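Long-range contact in sporulation and cell division protein SsgA (Streptomyces sp. Ag82_O1-9, PDB 6SLC), which probably takes part in sporulation-specific cell division, as does SsgB, the family member that recruits FtsZ: residues Gly46-His58 / Phe127-His141. Sequence-based numbering, arbitrary orientation.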
loop_
_atom_site.group_PDB
_atom_site.type_symbol
_atom_site.label_atom_id
_atom_site.label_comp_id
_atom_site.label_asym_id
_atom_site.label_seq_id
_atom_site.Cartn_x
_atom_site.Cartn_y
_atom_site.Cartn_z
ATOM N N GLY A 46 -2.262 -4.388 -12.524
ATOM C CA GLY A 46 -1.390 -5.145 -11.619
ATOM C C GLY A 46 -2.174 -6.295 -11.030
ATOM O O GLY A 46 -3.305 -6.064 -10.573
ATOM N N LEU A 47 -1.638 -7.504 -11.126
ATOM C CA LEU A 47 -2.209 -8.686 -10.451
ATOM C C LEU A 47 -1.285 -9.000 -9.281
ATOM O O LEU A 47 -0.061 -8.844 -9.423
ATOM C CB LEU A 47 -2.299 -9.850 -11.437
ATOM C CG LEU A 47 -3.210 -9.647 -12.641
ATOM C CD1 LEU A 47 -3.331 -10.965 -13.411
ATOM C CD2 LEU A 47 -4.597 -9.140 -12.259
ATOM N N ARG A 48 -1.865 -9.377 -8.158
ATOM C CA ARG A 48 -1.122 -9.711 -6.921
ATOM C C ARG A 48 -1.760 -10.989 -6.346
ATOM O O ARG A 48 -3.004 -11.099 -6.332
ATOM C CB ARG A 48 -1.190 -8.439 -6.072
ATOM C CG ARG A 48 -0.783 -8.515 -4.612
ATOM C CD ARG A 48 -1.637 -7.508 -3.833
ATOM N NE ARG A 48 -1.272 -7.603 -2.440
ATOM C CZ ARG A 48 -0.205 -7.040 -1.901
ATOM N NH1 ARG A 48 0.596 -6.292 -2.644
ATOM N NH2 ARG A 48 0.047 -7.207 -0.611
ATOM N N TYR A 49 -0.935 -11.967 -6.004
ATOM C CA TYR A 49 -1.340 -13.175 -5.257
ATOM C C TYR A 49 -0.648 -13.165 -3.893
ATOM O O TYR A 49 0.581 -13.043 -3.867
ATOM C CB TYR A 49 -0.990 -14.421 -6.058
ATOM C CG TYR A 49 -1.402 -15.690 -5.369
ATOM C CD1 TYR A 49 -2.737 -16.067 -5.327
ATOM C CD2 TYR A 49 -0.465 -16.510 -4.753
ATOM C CE1 TYR A 49 -3.136 -17.234 -4.701
ATOM C CE2 TYR A 49 -0.847 -17.678 -4.114
ATOM C CZ TYR A 49 -2.189 -18.034 -4.090
ATOM O OH TYR A 49 -2.580 -19.176 -3.479
ATOM N N ASP A 50 -1.428 -13.280 -2.818
ATOM C CA ASP A 50 -0.951 -13.304 -1.415
ATOM C C ASP A 50 -1.204 -14.699 -0.835
ATOM O O ASP A 50 -2.344 -15.117 -0.803
ATOM C CB ASP A 50 -1.615 -12.188 -0.613
ATOM C CG ASP A 50 -1.244 -10.803 -1.121
ATOM O OD1 ASP A 50 -1.947 -10.322 -1.983
ATOM O OD2 ASP A 50 -0.230 -10.244 -0.694
ATOM N N THR A 51 -0.163 -15.389 -0.385
ATOM C CA THR A 51 -0.270 -16.759 0.179
ATOM C C THR A 51 -1.118 -16.739 1.454
ATOM O O THR A 51 -1.695 -17.789 1.774
ATOM C CB THR A 51 1.110 -17.370 0.416
ATOM O OG1 THR A 51 1.736 -16.588 1.425
ATOM C CG2 THR A 51 1.956 -17.398 -0.835
ATOM N N ALA A 52 -1.224 -15.596 2.138
ATOM C CA ALA A 52 -2.112 -15.411 3.311
ATOM C C ALA A 52 -3.583 -15.299 2.877
ATOM O O ALA A 52 -4.459 -15.408 3.751
ATOM C CB ALA A 52 -1.700 -14.198 4.102
ATOM N N ASP A 53 -3.856 -15.069 1.591
ATOM C CA ASP A 53 -5.224 -15.031 1.008
ATOM C C ASP A 53 -5.216 -15.968 -0.196
ATOM O O ASP A 53 -5.363 -15.535 -1.331
ATOM C CB ASP A 53 -5.602 -13.576 0.692
ATOM C CG ASP A 53 -7.060 -13.332 0.331
ATOM O OD1 ASP A 53 -7.858 -14.295 0.424
ATOM O OD2 ASP A 53 -7.384 -12.180 -0.055
ATOM N N PRO A 54 -5.007 -17.290 0.013
ATOM C CA PRO A 54 -4.591 -18.194 -1.062
ATOM C C PRO A 54 -5.640 -18.549 -2.125
ATOM O O PRO A 54 -5.236 -19.081 -3.144
ATOM C CB PRO A 54 -4.157 -19.470 -0.336
ATOM C CG PRO A 54 -4.938 -19.443 0.947
ATOM C CD PRO A 54 -5.143 -17.983 1.297
ATOM N N TYR A 55 -6.914 -18.219 -1.904
ATOM C CA TYR A 55 -8.012 -18.442 -2.880
ATOM C C TYR A 55 -8.166 -17.253 -3.830
ATOM O O TYR A 55 -8.921 -17.399 -4.817
ATOM C CB TYR A 55 -9.337 -18.690 -2.156
ATOM C CG TYR A 55 -9.366 -20.008 -1.425
ATOM C CD1 TYR A 55 -9.440 -21.210 -2.117
ATOM C CD2 TYR A 55 -9.271 -20.053 -0.047
ATOM C CE1 TYR A 55 -9.441 -22.421 -1.455
ATOM C CE2 TYR A 55 -9.269 -21.257 0.634
ATOM C CZ TYR A 55 -9.359 -22.443 -0.069
ATOM O OH TYR A 55 -9.363 -23.613 0.636
ATOM N N ALA A 56 -7.499 -16.125 -3.556
ATOM C CA ALA A 56 -7.808 -14.836 -4.220
ATOM C C ALA A 56 -6.674 -14.385 -5.137
ATOM O O ALA A 56 -5.500 -14.702 -4.902
ATOM C CB ALA A 56 -8.121 -13.770 -3.216
ATOM N N VAL A 57 -7.059 -13.651 -6.172
ATOM C CA VAL A 57 -6.154 -12.794 -6.968
ATOM C C VAL A 57 -6.698 -11.374 -6.887
ATOM O O VAL A 57 -7.902 -11.185 -7.146
ATOM C CB VAL A 57 -6.040 -13.302 -8.404
ATOM C CG1 VAL A 57 -5.320 -12.296 -9.299
ATOM C CG2 VAL A 57 -5.332 -14.654 -8.424
ATOM N N HIS A 58 -5.838 -10.420 -6.513
ATOM C CA HIS A 58 -6.178 -8.974 -6.437
ATOM C C HIS A 58 -5.750 -8.323 -7.738
ATOM O O HIS A 58 -4.596 -8.526 -8.148
ATOM C CB HIS A 58 -5.568 -8.362 -5.182
ATOM C CG HIS A 58 -6.118 -8.984 -3.939
ATOM N ND1 HIS A 58 -7.282 -8.510 -3.326
ATOM C CD2 HIS A 58 -5.702 -10.056 -3.216
ATOM C CE1 HIS A 58 -7.549 -9.266 -2.280
ATOM N NE2 HIS A 58 -6.590 -10.222 -2.188
ATOM N N PHE A 127 1.591 -15.973 -15.015
ATOM C CA PHE A 127 1.380 -15.427 -13.651
ATOM C C PHE A 127 0.725 -16.499 -12.760
ATOM O O PHE A 127 1.224 -16.772 -11.642
ATOM C CB PHE A 127 0.557 -14.136 -13.682
ATOM C CG PHE A 127 0.054 -13.730 -12.320
ATOM C CD1 PHE A 127 0.926 -13.298 -11.321
ATOM C CD2 PHE A 127 -1.288 -13.859 -12.016
ATOM C CE1 PHE A 127 0.436 -12.937 -10.076
ATOM C CE2 PHE A 127 -1.776 -13.503 -10.771
ATOM C CZ PHE A 127 -0.916 -13.043 -9.806
ATOM N N LEU A 128 -0.350 -17.134 -13.239
ATOM C CA LEU A 128 -1.047 -18.162 -12.425
ATOM C C LEU A 128 -0.093 -19.327 -12.117
ATOM O O LEU A 128 -0.166 -19.842 -10.984
ATOM C CB LEU A 128 -2.310 -18.617 -13.151
ATOM C CG LEU A 128 -3.433 -17.586 -13.215
ATOM C CD1 LEU A 128 -4.588 -18.094 -14.057
ATOM C CD2 LEU A 128 -3.915 -17.219 -11.825
ATOM N N LYS A 129 0.802 -19.697 -13.040
ATOM C CA LYS A 129 1.802 -20.784 -12.821
ATOM C C LYS A 129 2.773 -20.376 -11.715
ATOM O O LYS A 129 3.142 -21.239 -10.909
ATOM C CB LYS A 129 2.534 -21.167 -14.105
ATOM C CG LYS A 129 1.714 -22.042 -15.056
ATOM C CD LYS A 129 2.481 -22.504 -16.283
ATOM C CE LYS A 129 1.700 -23.445 -17.181
ATOM N NZ LYS A 129 2.372 -23.642 -18.492
ATOM N N ARG A 130 3.116 -19.096 -11.629
ATOM C CA ARG A 130 3.980 -18.588 -10.534
ATOM C C ARG A 130 3.212 -18.672 -9.209
ATOM O O ARG A 130 3.813 -19.096 -8.204
ATOM C CB ARG A 130 4.511 -17.197 -10.894
ATOM C CG ARG A 130 5.527 -17.242 -12.029
ATOM C CD ARG A 130 5.871 -15.882 -12.585
ATOM N NE ARG A 130 6.303 -15.067 -11.462
ATOM C CZ ARG A 130 5.869 -13.841 -11.193
ATOM N NH1 ARG A 130 5.039 -13.221 -12.027
ATOM N NH2 ARG A 130 6.296 -13.249 -10.090
ATOM N N THR A 131 1.915 -18.354 -9.194
ATOM C CA THR A 131 1.094 -18.489 -7.958
ATOM C C THR A 131 1.001 -19.965 -7.572
ATOM O O THR A 131 1.034 -20.258 -6.377
ATOM C CB THR A 131 -0.293 -17.851 -8.070
ATOM O OG1 THR A 131 -1.157 -18.714 -8.808
ATOM C CG2 THR A 131 -0.237 -16.469 -8.689
ATOM N N ASP A 132 0.925 -20.860 -8.549
ATOM C CA ASP A 132 0.829 -22.326 -8.303
ATOM C C ASP A 132 2.134 -22.860 -7.707
ATOM O O ASP A 132 2.059 -23.792 -6.894
ATOM C CB ASP A 132 0.523 -23.095 -9.585
ATOM C CG ASP A 132 -0.837 -22.770 -10.172
ATOM O OD1 ASP A 132 -1.661 -22.131 -9.455
ATOM O OD2 ASP A 132 -1.073 -23.156 -11.332
ATOM N N ALA A 133 3.282 -22.293 -8.083
ATOM C CA ALA A 133 4.579 -22.686 -7.497
ATOM C C ALA A 133 4.623 -22.265 -6.018
ATOM O O ALA A 133 5.192 -22.996 -5.213
ATOM C CB ALA A 133 5.707 -22.098 -8.297
ATOM N N ALA A 134 4.015 -21.138 -5.660
ATOM C CA ALA A 134 3.932 -20.644 -4.263
ATOM C C ALA A 134 2.923 -21.474 -3.461
ATOM O O ALA A 134 3.253 -21.878 -2.340
ATOM C CB ALA A 134 3.543 -19.185 -4.253
ATOM N N VAL A 135 1.716 -21.661 -3.999
ATOM C CA VAL A 135 0.611 -22.435 -3.345
ATOM C C VAL A 135 -0.047 -23.286 -4.413
ATOM O O VAL A 135 -0.905 -22.803 -5.152
ATOM C CB VAL A 135 -0.429 -21.520 -2.678
ATOM C CG1 VAL A 135 -1.563 -22.317 -2.051
ATOM C CG2 VAL A 135 0.207 -20.598 -1.646
ATOM N N PRO A 136 0.342 -24.569 -4.547
ATOM C CA PRO A 136 -0.268 -25.435 -5.551
ATOM C C PRO A 136 -1.777 -25.476 -5.325
ATOM O O PRO A 136 -2.232 -25.576 -4.188
ATOM C CB PRO A 136 0.424 -26.784 -5.328
ATOM C CG PRO A 136 1.747 -26.404 -4.725
ATOM C CD PRO A 136 1.400 -25.257 -3.792
ATOM N N PRO A 137 -2.599 -25.352 -6.388
ATOM C CA PRO A 137 -4.041 -25.549 -6.257
ATOM C C PRO A 137 -4.302 -26.911 -5.589
ATOM O O PRO A 137 -3.623 -27.883 -5.919
ATOM C CB PRO A 137 -4.567 -25.512 -7.699
ATOM C CG PRO A 137 -3.524 -24.743 -8.455
ATOM C CD PRO A 137 -2.204 -25.073 -7.773
ATOM N N GLY A 138 -5.239 -26.936 -4.644
ATOM C CA GLY A 138 -5.545 -28.112 -3.820
ATOM C C GLY A 138 -4.919 -28.026 -2.447
ATOM O O GLY A 138 -5.350 -28.815 -1.578
ATOM N N THR A 139 -3.952 -27.127 -2.238
ATOM C CA THR A 139 -3.246 -26.957 -0.939
ATOM C C THR A 139 -3.641 -25.641 -0.264
ATOM O O THR A 139 -3.095 -25.365 0.829
ATOM C CB THR A 139 -1.722 -27.034 -1.124
ATOM O OG1 THR A 139 -1.279 -25.872 -1.822
ATOM C CG2 THR A 139 -1.278 -28.276 -1.876
ATOM N N GLU A 140 -4.550 -24.858 -0.850
ATOM C CA GLU A 140 -4.933 -23.535 -0.277
ATOM C C GLU A 140 -5.322 -23.706 1.198
ATOM O O GLU A 140 -5.028 -22.791 1.997
ATOM C CB GLU A 140 -6.076 -22.856 -1.042
ATOM C CG GLU A 140 -5.757 -22.550 -2.505
ATOM C CD GLU A 140 -5.997 -23.700 -3.485
ATOM O OE1 GLU A 140 -6.128 -24.872 -3.043
ATOM O OE2 GLU A 140 -6.048 -23.430 -4.693
ATOM N N HIS A 141 -5.967 -24.822 1.547
ATOM C CA HIS A 141 -6.592 -25.063 2.880
ATOM C C HIS A 141 -5.511 -25.185 3.953
ATOM O O HIS A 141 -5.807 -24.891 5.102
ATOM C CB HIS A 141 -7.516 -26.295 2.865
ATOM C CG HIS A 141 -6.809 -27.562 2.509
ATOM N ND1 HIS A 141 -6.692 -27.965 1.198
ATOM C CD2 HIS A 141 -6.127 -28.464 3.263
ATOM C CE1 HIS A 141 -5.998 -29.087 1.155
ATOM N NE2 HIS A 141 -5.634 -29.410 2.412
#
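The Tyr49 side chain slants across helix 127-134, over Thr131 and on to Val135. With CG anti to the backbone N (chi1 -179°), it leaves strand 46-50 with Tyr49 CB 3.4 Å from Thr131 CG2 and beside the rim of the Phe127 ring. Next, Tyr49 CG and CD2 each lie 3.6 Å from Thr131 CB, which sits over one ring face in a CH-pi contact; CE2 then has Val135 CG2 at the ring edge. At the tip, Tyr49 OH rests against Val135 CB and donates a 2.7 Å hydrogen bond to Pro54 O, in the carbonyl plane and on a lone pair. A phenylalanine here would probably leave that carbonyl without this donor and the turn after the strand less firmly held. Threonine suits its place because the Thr131 methyl also reaches one face of Phe127, whose other face takes Leu47 CB, while Thr131 OG1 turns back to Leu128 O at 2.6 Å and also bonds Arg75. Beyond the helix, Glu140 CB packs over the Tyr55 ring, 3.7 Å from its centroid; the carboxylate is occupied elsewhere, OE1 accepting from Gly138 N and OE2 pairing with Arg75. No hydrogen bond crosses between the segments: helix 121-134 packs on the antiparallel beta barrel at strands 40-50 and 56-64, and its tail on the turn at Pro54 and Tyr55, through apolar and CH-pi contacts.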